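Local coordinates for protein N-methyltransferase (Streptoalloteichus sp. ATCC 53650, PDB 5BSZ) that probably transfers a methyl group from S-adenosylmethionine to the amino nitrogen of a trideoxysugar associated with kedarcidin, at residues A[45-54]-A[102-113]; A[72-82]-A[92-102]. One frame throughout, in Å; residues are numbered along the deposited sequence.

Contact 1: residues A[45-54]-A[102-113]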
loop_
_atom_site.group_PDB
_atom_site.type_symbol
_atom_site.label_atom_id
_atom_site.label_comp_id
_atom_site.label_asym_id
_atom_site.label_seq_id
_atom_site.Cartn_x
_atom_site.Cartn_y
_atom_site.Cartn_z
ATOM N N ARG A 45 26.033 40.747 18.121
ATOM C CA ARG A 45 24.947 41.678 18.448
ATOM C C ARG A 45 24.602 41.479 19.907
ATOM O O ARG A 45 23.651 40.782 20.274
ATOM C CB ARG A 45 23.729 41.510 17.550
ATOM C CG ARG A 45 22.972 42.839 17.482
ATOM C CD ARG A 45 22.013 42.923 16.330
ATOM N NE ARG A 45 21.000 43.982 16.415
ATOM C CZ ARG A 45 21.084 45.166 15.815
ATOM N NH1 ARG A 45 20.081 45.996 15.911
ATOM N NH2 ARG A 45 22.126 45.517 15.091
ATOM N N PRO A 46 25.422 42.085 20.785
ATOM C CA PRO A 46 25.356 41.795 22.225
ATOM C C PRO A 46 24.001 42.086 22.878
ATOM O O PRO A 46 23.615 41.463 23.879
ATOM C CB PRO A 46 26.489 42.657 22.802
ATOM C CG PRO A 46 27.433 42.848 21.666
ATOM C CD PRO A 46 26.598 42.882 20.418
ATOM N N GLY A 47 23.310 43.077 22.354
ATOM C CA GLY A 47 22.029 43.454 22.933
ATOM C C GLY A 47 20.863 42.757 22.261
ATOM O O GLY A 47 19.731 43.122 22.537
ATOM N N ALA A 48 21.105 41.766 21.388
ATOM C CA ALA A 48 20.020 41.189 20.556
ATOM C C ALA A 48 18.872 40.684 21.422
ATOM O O ALA A 48 19.097 39.903 22.372
ATOM C CB ALA A 48 20.574 40.029 19.724
ATOM N N ARG A 49 17.627 41.057 21.117
ATOM C CA ARG A 49 16.504 40.561 21.951
ATOM C C ARG A 49 15.289 40.066 21.185
ATOM O O ARG A 49 14.350 39.527 21.772
ATOM C CB ARG A 49 16.046 41.600 22.981
ATOM C CG ARG A 49 15.450 42.865 22.406
ATOM C CD ARG A 49 14.926 43.877 23.439
ATOM N NE ARG A 49 14.061 43.392 24.523
ATOM C CZ ARG A 49 12.731 43.277 24.557
ATOM N NH1 ARG A 49 12.183 42.847 25.692
ATOM N NH2 ARG A 49 11.908 43.533 23.524
ATOM N N SER A 50 15.299 40.280 19.874
ATOM C CA SER A 50 14.237 39.829 19.011
ATOM C C SER A 50 14.783 38.843 17.972
ATOM O O SER A 50 15.897 38.999 17.477
ATOM C CB SER A 50 13.552 40.984 18.288
ATOM O OG SER A 50 14.414 41.656 17.421
ATOM N N LEU A 51 13.958 37.842 17.681
ATOM C CA LEU A 51 14.391 36.716 16.808
ATOM C C LEU A 51 13.205 36.149 16.038
ATOM O O LEU A 51 12.109 35.914 16.599
ATOM C CB LEU A 51 15.039 35.616 17.643
ATOM C CG LEU A 51 15.552 34.401 16.828
ATOM C CD1 LEU A 51 16.856 33.892 17.389
ATOM C CD2 LEU A 51 14.537 33.289 16.796
ATOM N N LEU A 52 13.430 35.918 14.746
ATOM C CA LEU A 52 12.508 35.162 13.913
ATOM C C LEU A 52 13.080 33.807 13.441
ATOM O O LEU A 52 14.190 33.764 12.931
ATOM C CB LEU A 52 12.159 36.007 12.706
ATOM C CG LEU A 52 11.382 35.282 11.605
ATOM C CD1 LEU A 52 9.936 35.058 12.003
ATOM C CD2 LEU A 52 11.420 35.917 10.247
ATOM N N ASP A 53 12.365 32.719 13.725
ATOM C CA ASP A 53 12.735 31.362 13.284
ATOM C C ASP A 53 11.847 30.939 12.110
ATOM O O ASP A 53 10.615 30.775 12.215
ATOM C CB ASP A 53 12.690 30.375 14.448
ATOM C CG ASP A 53 13.176 28.958 14.079
ATOM O OD1 ASP A 53 13.986 28.855 13.124
ATOM O OD2 ASP A 53 12.743 27.988 14.760
ATOM N N VAL A 54 12.494 30.792 10.957
ATOM C CA VAL A 54 11.852 30.534 9.669
ATOM C C VAL A 54 11.847 29.023 9.378
ATOM O O VAL A 54 12.889 28.381 9.417
ATOM C CB VAL A 54 12.562 31.281 8.532
ATOM C CG1 VAL A 54 11.925 30.972 7.196
ATOM C CG2 VAL A 54 12.562 32.781 8.817
ATOM N N PHE A 102 8.192 35.988 1.844
ATOM C CA PHE A 102 7.294 36.381 2.928
ATOM C C PHE A 102 7.737 37.813 3.350
ATOM O O PHE A 102 8.852 38.267 3.048
ATOM C CB PHE A 102 7.345 35.394 4.115
ATOM C CG PHE A 102 8.649 35.387 4.864
ATOM C CD1 PHE A 102 9.708 34.582 4.470
ATOM C CD2 PHE A 102 8.824 36.193 5.988
ATOM C CE1 PHE A 102 10.928 34.620 5.126
ATOM C CE2 PHE A 102 10.031 36.229 6.650
ATOM C CZ PHE A 102 11.091 35.434 6.232
ATOM N N ASP A 103 6.856 38.498 4.055
ATOM C CA ASP A 103 7.129 39.866 4.544
ATOM C C ASP A 103 6.178 40.080 5.708
ATOM O O ASP A 103 4.971 39.997 5.573
ATOM C CB ASP A 103 6.877 40.869 3.419
ATOM C CG ASP A 103 8.084 41.015 2.523
ATOM O OD1 ASP A 103 9.116 41.528 3.020
ATOM O OD2 ASP A 103 8.017 40.584 1.341
ATOM N N LEU A 104 6.761 40.308 6.862
ATOM C CA LEU A 104 6.051 40.399 8.111
ATOM C C LEU A 104 5.900 41.901 8.499
ATOM O O LEU A 104 5.297 42.159 9.498
ATOM C CB LEU A 104 6.901 39.724 9.186
ATOM C CG LEU A 104 7.186 38.241 8.950
ATOM C CD1 LEU A 104 7.799 37.637 10.196
ATOM C CD2 LEU A 104 5.922 37.457 8.617
ATOM N N GLY A 105 6.505 42.842 7.773
ATOM C CA GLY A 105 6.353 44.272 8.075
ATOM C C GLY A 105 7.120 44.733 9.303
ATOM O O GLY A 105 6.749 45.722 9.885
ATOM N N ARG A 106 8.148 43.992 9.735
ATOM C CA ARG A 106 9.045 44.365 10.832
ATOM C C ARG A 106 10.373 43.678 10.633
ATOM O O ARG A 106 10.512 42.744 9.800
ATOM C CB ARG A 106 8.490 43.966 12.212
ATOM C CG ARG A 106 8.380 42.422 12.361
ATOM C CD ARG A 106 8.241 42.046 13.833
ATOM N NE ARG A 106 9.428 42.388 14.590
ATOM C CZ ARG A 106 9.554 42.190 15.883
ATOM N NH1 ARG A 106 8.522 41.757 16.588
ATOM N NH2 ARG A 106 10.688 42.559 16.465
ATOM N N VAL A 107 11.344 44.129 11.418
ATOM C CA VAL A 107 12.630 43.505 11.536
ATOM C C VAL A 107 12.832 42.935 12.929
ATOM O O VAL A 107 12.045 43.170 13.854
ATOM C CB VAL A 107 13.767 44.452 11.097
ATOM C CG1 VAL A 107 13.502 44.902 9.655
ATOM C CG2 VAL A 107 13.885 45.653 12.039
ATOM N N PHE A 108 13.912 42.169 13.037
ATOM C CA PHE A 108 14.282 41.430 14.221
ATOM C C PHE A 108 15.794 41.556 14.339
ATOM O O PHE A 108 16.451 41.703 13.324
ATOM C CB PHE A 108 13.939 39.945 14.070
ATOM C CG PHE A 108 12.484 39.662 13.893
ATOM C CD1 PHE A 108 11.909 39.741 12.651
ATOM C CD2 PHE A 108 11.711 39.252 14.942
ATOM C CE1 PHE A 108 10.571 39.450 12.458
ATOM C CE2 PHE A 108 10.366 39.016 14.769
ATOM C CZ PHE A 108 9.781 39.103 13.551
ATOM N N ASP A 109 16.354 41.459 15.552
ATOM C CA ASP A 109 17.810 41.467 15.717
ATOM C C ASP A 109 18.502 40.252 15.054
ATOM O O ASP A 109 19.622 40.351 14.601
ATOM C CB ASP A 109 18.173 41.441 17.200
ATOM C CG ASP A 109 17.693 42.733 17.928
ATOM O OD1 ASP A 109 17.769 43.754 17.254
ATOM O OD2 ASP A 109 17.170 42.697 19.060
ATOM N N ALA A 110 17.806 39.124 15.022
ATOM C CA ALA A 110 18.320 37.868 14.403
ATOM C C ALA A 110 17.224 37.122 13.636
ATOM O O ALA A 110 16.033 37.130 14.015
ATOM C CB ALA A 110 18.836 36.951 15.481
ATOM N N VAL A 111 17.633 36.474 12.552
ATOM C CA VAL A 111 16.749 35.550 11.816
ATOM C C VAL A 111 17.495 34.198 11.686
ATOM O O VAL A 111 18.683 34.128 11.287
ATOM C CB VAL A 111 16.353 36.130 10.445
ATOM C CG1 VAL A 111 15.524 35.148 9.615
ATOM C CG2 VAL A 111 15.553 37.444 10.555
ATOM N N CYS A 112 16.805 33.108 12.006
ATOM C CA CYS A 112 17.426 31.805 11.792
ATOM C C CYS A 112 16.553 30.871 10.968
ATOM O O CYS A 112 15.315 31.004 10.889
ATOM C CB CYS A 112 17.874 31.175 13.115
ATOM S SG CYS A 112 16.534 30.842 14.283
ATOM N N CYS A 113 17.213 29.902 10.342
ATOM C CA CYS A 113 16.512 28.819 9.674
ATOM C C CYS A 113 17.321 27.546 9.938
ATOM O O CYS A 113 18.492 27.460 9.525
ATOM C CB CYS A 113 16.474 29.155 8.193
ATOM S SG CYS A 113 15.587 27.936 7.188
HETATM O O HOH W 1 13.503 44.341 16.916
#
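L51, L52 and D53 pair in parallel register with A110, V111 and C112, the axes of strands 50-54 and 110-113 passing 4.7 Å apart at an angle of 18°, with backbone hydrogen bonds running on to V54 N, which donates to C112 O. D109 OD2 takes a nearly straight bond from R49 N (2.7 Å, 179°) on the anti side and a longer one from S50 N (3.2 Å), the two arriving from opposite faces of the carboxylate. D109 OD1 faces the extended R45, whose guanidinium presents an edge, NE at 3.3 Å, in a salt bridge with weak hydrogen bonds. S50 answers D109: chi1 of 64° holds OG between its own N and carbonyl carbon, where it accepts from D109 N at 2.7 Å. This neighbouring of the first and fourth strands belongs to the Rossmann-like sheet of S-adenosylmethionine-dependent methyltransferases, strand order 3-2-1-4-5-7-6. L52 CB makes a CH-pi contact over the F108 ring, 3.7 Å from its centroid. The guanidinium of R106 covers the ring's other face, held by NE and NH2 to V107 O and by a salt bridge to D71. L52 CD1 meets L104 CD1 tip to tip at 3.8 Å, while CD2 reaches F102. V54 CG2 touches both F102 CZ and V111 CG1, and M134 of helix 124-135 packs on V54 and V111. On the other face L51 CD2 touches C112 SG at 4.0 Å, and helix 30-44 covers L51 and A110.

Contact 2: residues A[72-82]-A[92-102]; sequences AAGVELSPAMR and TPVHQADMFDF. With SAH (S-adenosyl-L-homocysteine), chain B.
G74 and V75 pair with V94 and H95 in parallel, the axes of strands 72-76 and 94-96 approaching to 4.5 Å. Backbone bonds run from G74 N to P93 O, H95 N to G74 O and E76 N to H95 O; beyond them A97 N reaches E76 O weakly.

Two side chains add polar links between the segments. R82 comes back from the helix, its chain bent at chi2 and chi3, so that NH2 meets V94 O at 2.7 Å with the oxygen in the guanidinium plane and the nitrogen in the carbonyl plane; the same NH2 forms a salt bridge with E86. Q96, extended beyond CG, gives a weak bond from NE2 to L77 O (3.3 Å).

E76 and the loop that follows strand 94-96 bind S-adenosyl-L-homocysteine. E76, folded back at chi2 (5°), takes one ribose hydroxyl on each oxygen, O3' on OE1 at 2.8 Å and O2' on OE2 at 2.6 Å; S78 N donates to the anti lone pair of OE2 and G57 N to OE1, fixing the carboxylate's rotation. Adenine N6 donates to D98 OD1 at 2.9 Å. The adenine's N1 accepts from M99 N, also at 2.9 Å. D98 OD1 also accepts F100 N from above its plane, an Asx turn. L77 and M99 pack against the adenine.

Among apolar contacts, V75 CG2 lies over one face of F102, 4.2 Å from CD2, and the R82 and V94 side chains run alongside in opposite senses, CG against CG1.

The strands and helix 79-88 form a right-handed beta-alpha-beta unit, with strand 94-96 outermost in this chain's sheet and strand 50-54 flanking 71-76 on its inner side.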
loop_
_atom_site.group_PDB
_atom_site.type_symbol
_atom_site.label_atom_id
_atom_site.label_comp_id
_atom_site.label_asym_id
_atom_site.label_seq_id
_atom_site.Cartn_x
_atom_site.Cartn_y
_atom_site.Cartn_z
ATOM N N ALA A 72 9.845 37.384 19.971
ATOM C CA ALA A 72 10.155 36.321 18.991
ATOM C C ALA A 72 8.963 36.048 18.088
ATOM O O ALA A 72 7.798 36.378 18.427
ATOM C CB ALA A 72 10.547 35.041 19.724
ATOM N N ALA A 73 9.245 35.394 16.958
ATOM C CA ALA A 73 8.192 34.948 16.053
ATOM C C ALA A 73 8.653 33.738 15.261
ATOM O O ALA A 73 9.863 33.456 15.173
ATOM C CB ALA A 73 7.749 36.027 15.069
ATOM N N GLY A 74 7.668 33.061 14.684
ATOM C CA GLY A 74 7.965 31.956 13.748
ATOM C C GLY A 74 7.308 32.142 12.401
ATOM O O GLY A 74 6.321 32.889 12.274
ATOM N N VAL A 75 7.818 31.428 11.391
ATOM C CA VAL A 75 7.175 31.326 10.090
ATOM C C VAL A 75 7.098 29.835 9.803
ATOM O O VAL A 75 8.103 29.112 10.013
ATOM C CB VAL A 75 7.992 32.036 9.000
ATOM C CG1 VAL A 75 7.678 31.515 7.613
ATOM C CG2 VAL A 75 7.740 33.540 9.051
ATOM N N GLU A 76 5.914 29.377 9.399
ATOM C CA GLU A 76 5.706 27.934 9.080
ATOM C C GLU A 76 4.622 27.839 7.998
ATOM O O GLU A 76 3.556 28.445 8.150
ATOM C CB GLU A 76 5.239 27.260 10.355
ATOM C CG GLU A 76 5.430 25.787 10.598
ATOM C CD GLU A 76 6.215 24.979 9.598
ATOM O OE1 GLU A 76 7.358 24.639 9.894
ATOM O OE2 GLU A 76 5.609 24.623 8.571
ATOM N N LEU A 77 4.898 27.132 6.903
ATOM C CA LEU A 77 3.920 26.940 5.839
ATOM C C LEU A 77 2.860 25.936 6.181
ATOM O O LEU A 77 1.745 26.028 5.692
ATOM C CB LEU A 77 4.565 26.614 4.497
ATOM C CG LEU A 77 3.667 26.557 3.260
ATOM C CD1 LEU A 77 3.007 27.937 3.099
ATOM C CD2 LEU A 77 4.550 26.192 2.093
ATOM N N SER A 78 3.145 25.026 7.089
ATOM C CA SER A 78 2.203 23.955 7.337
ATOM C C SER A 78 1.175 24.458 8.357
ATOM O O SER A 78 1.547 24.819 9.460
ATOM C CB SER A 78 2.904 22.746 7.935
ATOM O OG SER A 78 1.933 21.892 8.504
ATOM N N PRO A 79 -0.118 24.486 7.995
ATOM C CA PRO A 79 -1.115 24.932 8.981
ATOM C C PRO A 79 -1.083 24.122 10.290
ATOM O O PRO A 79 -1.251 24.662 11.372
ATOM C CB PRO A 79 -2.463 24.769 8.247
ATOM C CG PRO A 79 -2.172 24.213 6.887
ATOM C CD PRO A 79 -0.690 24.249 6.650
ATOM N N ALA A 80 -0.848 22.829 10.204
ATOM C CA ALA A 80 -0.827 21.997 11.386
ATOM C C ALA A 80 0.333 22.387 12.292
ATOM O O ALA A 80 0.133 22.562 13.493
ATOM C CB ALA A 80 -0.714 20.522 11.004
ATOM N N MET A 81 1.540 22.516 11.724
ATOM C CA MET A 81 2.706 22.923 12.501
ATOM C C MET A 81 2.523 24.300 13.122
ATOM O O MET A 81 2.941 24.490 14.277
ATOM C CB MET A 81 4.018 22.933 11.703
ATOM C CG MET A 81 4.476 21.618 11.128
ATOM S SD MET A 81 4.858 20.378 12.382
ATOM C CE MET A 81 3.218 20.036 12.968
ATOM N N ARG A 82 1.985 25.235 12.333
ATOM C CA ARG A 82 1.835 26.621 12.768
ATOM C C ARG A 82 0.952 26.628 14.012
ATOM O O ARG A 82 1.245 27.330 14.985
ATOM C CB ARG A 82 1.241 27.496 11.675
ATOM C CG ARG A 82 1.217 28.990 11.992
ATOM C CD ARG A 82 -0.080 29.691 11.581
ATOM N NE ARG A 82 -1.205 29.324 12.431
ATOM C CZ ARG A 82 -1.449 29.878 13.615
ATOM N NH1 ARG A 82 -2.490 29.471 14.323
ATOM N NH2 ARG A 82 -0.648 30.840 14.091
ATOM N N THR A 92 3.880 34.437 21.315
ATOM C CA THR A 92 4.812 34.421 20.194
ATOM C C THR A 92 4.012 34.042 18.954
ATOM O O THR A 92 3.529 32.910 18.849
ATOM C CB THR A 92 5.947 33.417 20.453
ATOM O OG1 THR A 92 6.531 33.699 21.723
ATOM C CG2 THR A 92 7.054 33.491 19.401
ATOM N N PRO A 93 3.865 34.994 18.016
ATOM C CA PRO A 93 3.082 34.676 16.857
ATOM C C PRO A 93 3.883 33.714 15.964
ATOM O O PRO A 93 5.102 33.866 15.848
ATOM C CB PRO A 93 2.901 36.013 16.180
ATOM C CG PRO A 93 4.071 36.842 16.613
ATOM C CD PRO A 93 4.381 36.377 17.999
ATOM N N VAL A 94 3.167 32.775 15.366
ATOM C CA VAL A 94 3.662 31.939 14.279
ATOM C C VAL A 94 2.801 32.187 13.076
ATOM O O VAL A 94 1.582 31.933 13.069
ATOM C CB VAL A 94 3.659 30.473 14.703
ATOM C CG1 VAL A 94 4.418 29.643 13.671
ATOM C CG2 VAL A 94 4.361 30.318 16.048
ATOM N N HIS A 95 3.445 32.715 12.050
ATOM C CA HIS A 95 2.753 33.154 10.856
ATOM C C HIS A 95 2.771 32.029 9.797
ATOM O O HIS A 95 3.793 31.368 9.601
ATOM C CB HIS A 95 3.520 34.331 10.262
ATOM C CG HIS A 95 3.712 35.472 11.203
ATOM N ND1 HIS A 95 2.749 36.447 11.383
ATOM C CD2 HIS A 95 4.781 35.853 11.948
ATOM C CE1 HIS A 95 3.204 37.361 12.225
ATOM N NE2 HIS A 95 4.425 37.012 12.601
ATOM N N GLN A 96 1.656 31.832 9.110
ATOM C CA GLN A 96 1.596 30.925 7.985
ATOM C C GLN A 96 2.129 31.625 6.763
ATOM O O GLN A 96 1.508 32.566 6.280
ATOM C CB GLN A 96 0.160 30.446 7.752
ATOM C CG GLN A 96 0.197 29.368 6.697
ATOM C CD GLN A 96 -1.137 28.899 6.162
ATOM O OE1 GLN A 96 -2.126 29.615 6.157
ATOM N NE2 GLN A 96 -1.138 27.692 5.635
ATOM N N ALA A 97 3.338 31.270 6.340
ATOM C CA ALA A 97 3.941 31.881 5.176
ATOM C C ALA A 97 5.043 31.022 4.597
ATOM O O ALA A 97 5.524 30.069 5.221
ATOM C CB ALA A 97 4.482 33.266 5.467
ATOM N N ASP A 98 5.331 31.366 3.346
ATOM C CA ASP A 98 6.318 30.723 2.506
ATOM C C ASP A 98 7.679 31.385 2.719
ATOM O O ASP A 98 7.883 32.586 2.453
ATOM C CB ASP A 98 5.880 30.823 1.054
ATOM C CG ASP A 98 6.814 30.101 0.106
ATOM O OD1 ASP A 98 7.812 29.438 0.535
ATOM O OD2 ASP A 98 6.587 30.349 -1.093
ATOM N N MET A 99 8.612 30.567 3.181
ATOM C CA MET A 99 9.977 31.029 3.495
ATOM C C MET A 99 10.630 31.644 2.281
ATOM O O MET A 99 11.571 32.426 2.417
ATOM C CB MET A 99 10.864 29.864 4.027
ATOM C CG MET A 99 11.020 28.693 3.078
ATOM S SD MET A 99 11.836 27.145 3.679
ATOM C CE MET A 99 13.261 28.038 4.138
ATOM N N PHE A 100 10.178 31.267 1.090
ATOM C CA PHE A 100 10.777 31.745 -0.141
ATOM C C PHE A 100 10.403 33.163 -0.508
ATOM O O PHE A 100 11.114 33.789 -1.292
ATOM C CB PHE A 100 10.491 30.799 -1.317
ATOM C CG PHE A 100 11.065 29.459 -1.062
ATOM C CD1 PHE A 100 12.425 29.340 -0.857
ATOM C CD2 PHE A 100 10.249 28.373 -0.871
ATOM C CE1 PHE A 100 12.952 28.131 -0.512
ATOM C CE2 PHE A 100 10.790 27.149 -0.533
ATOM C CZ PHE A 100 12.132 27.040 -0.362
ATOM N N ASP A 101 9.269 33.627 -0.005
ATOM C CA ASP A 101 8.847 34.997 -0.266
ATOM C C ASP A 101 7.763 35.360 0.759
ATOM O O ASP A 101 6.613 34.885 0.674
ATOM C CB ASP A 101 8.352 35.088 -1.704
ATOM C CG ASP A 101 7.966 36.520 -2.085
ATOM O OD1 ASP A 101 6.835 36.738 -2.533
ATOM O OD2 ASP A 101 8.745 37.417 -1.748
ATOM N N PHE A 102 8.192 35.988 1.844
ATOM C CA PHE A 102 7.294 36.381 2.928
ATOM C C PHE A 102 7.737 37.813 3.350
ATOM O O PHE A 102 8.852 38.267 3.048
ATOM C CB PHE A 102 7.345 35.394 4.115
ATOM C CG PHE A 102 8.649 35.387 4.864
ATOM C CD1 PHE A 102 9.708 34.582 4.470
ATOM C CD2 PHE A 102 8.824 36.193 5.988
ATOM C CE1 PHE A 102 10.928 34.620 5.126
ATOM C CE2 PHE A 102 10.031 36.229 6.650
ATOM C CZ PHE A 102 11.091 35.434 6.232
HETATM N N SAH B . 13.442 24.190 11.781
HETATM C CA SAH B . 12.576 23.065 12.300
HETATM C CB SAH B . 11.730 22.360 11.217
HETATM C CG SAH B . 12.100 21.002 10.672
HETATM S SD SAH B . 11.051 20.264 9.467
HETATM C C SAH B . 13.499 22.215 13.120
HETATM O O SAH B . 14.717 22.342 13.143
HETATM O OXT SAH B . 13.022 21.462 13.914
HETATM C "C5'" SAH B . 11.018 21.382 8.091
HETATM C "C4'" SAH B . 9.833 22.355 8.245
HETATM O "O4'" SAH B . 9.827 23.316 7.173
HETATM C "C3'" SAH B . 8.475 21.667 8.144
HETATM O "O3'" SAH B . 7.761 21.963 9.341
HETATM C "C2'" SAH B . 7.733 22.272 6.963
HETATM O "O2'" SAH B . 6.320 22.462 7.225
HETATM C "C1'" SAH B . 8.490 23.560 6.765
HETATM N N9 SAH B . 8.486 24.087 5.387
HETATM C C8 SAH B . 8.628 23.383 4.224
HETATM N N7 SAH B . 8.546 24.214 3.160
HETATM C C5 SAH B . 8.311 25.455 3.661
HETATM C C6 SAH B . 8.104 26.776 3.075
HETATM N N6 SAH B . 8.153 26.840 1.732
HETATM N N1 SAH B . 7.927 27.812 3.926
HETATM C C2 SAH B . 7.862 27.667 5.253
HETATM N N3 SAH B . 8.045 26.490 5.878
HETATM C C4 SAH B . 8.273 25.380 5.136
HETATM O O HOH W 2 7.650 36.544 21.795
#

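Overall arrangement
Contacts 1 and 2 are two joints in the parallel part of one sheet, centres 13 Å apart and separated by the pairing of 50-54 with 71-76: L51 O and A73 N are 2.9 Å apart and D53 N and A73 O 3.0 Å, both probable hydrogen bonds. In chain order the sheet grows outward from 50-54 to 71-76 and 94-96, then returns to 110-113 on the other flank of 50-54. F102 belongs to both contacts, and V54 CG1 touches M99 CB at 3.5 Å. S-adenosyl-L-homocysteine lies beyond the C-terminal side of these strands: contact 2 binds its ribose and adenine directly, whereas in contact 1 the nearest D53 side-chain atom is about 5 Å from the ligand, at its amino end.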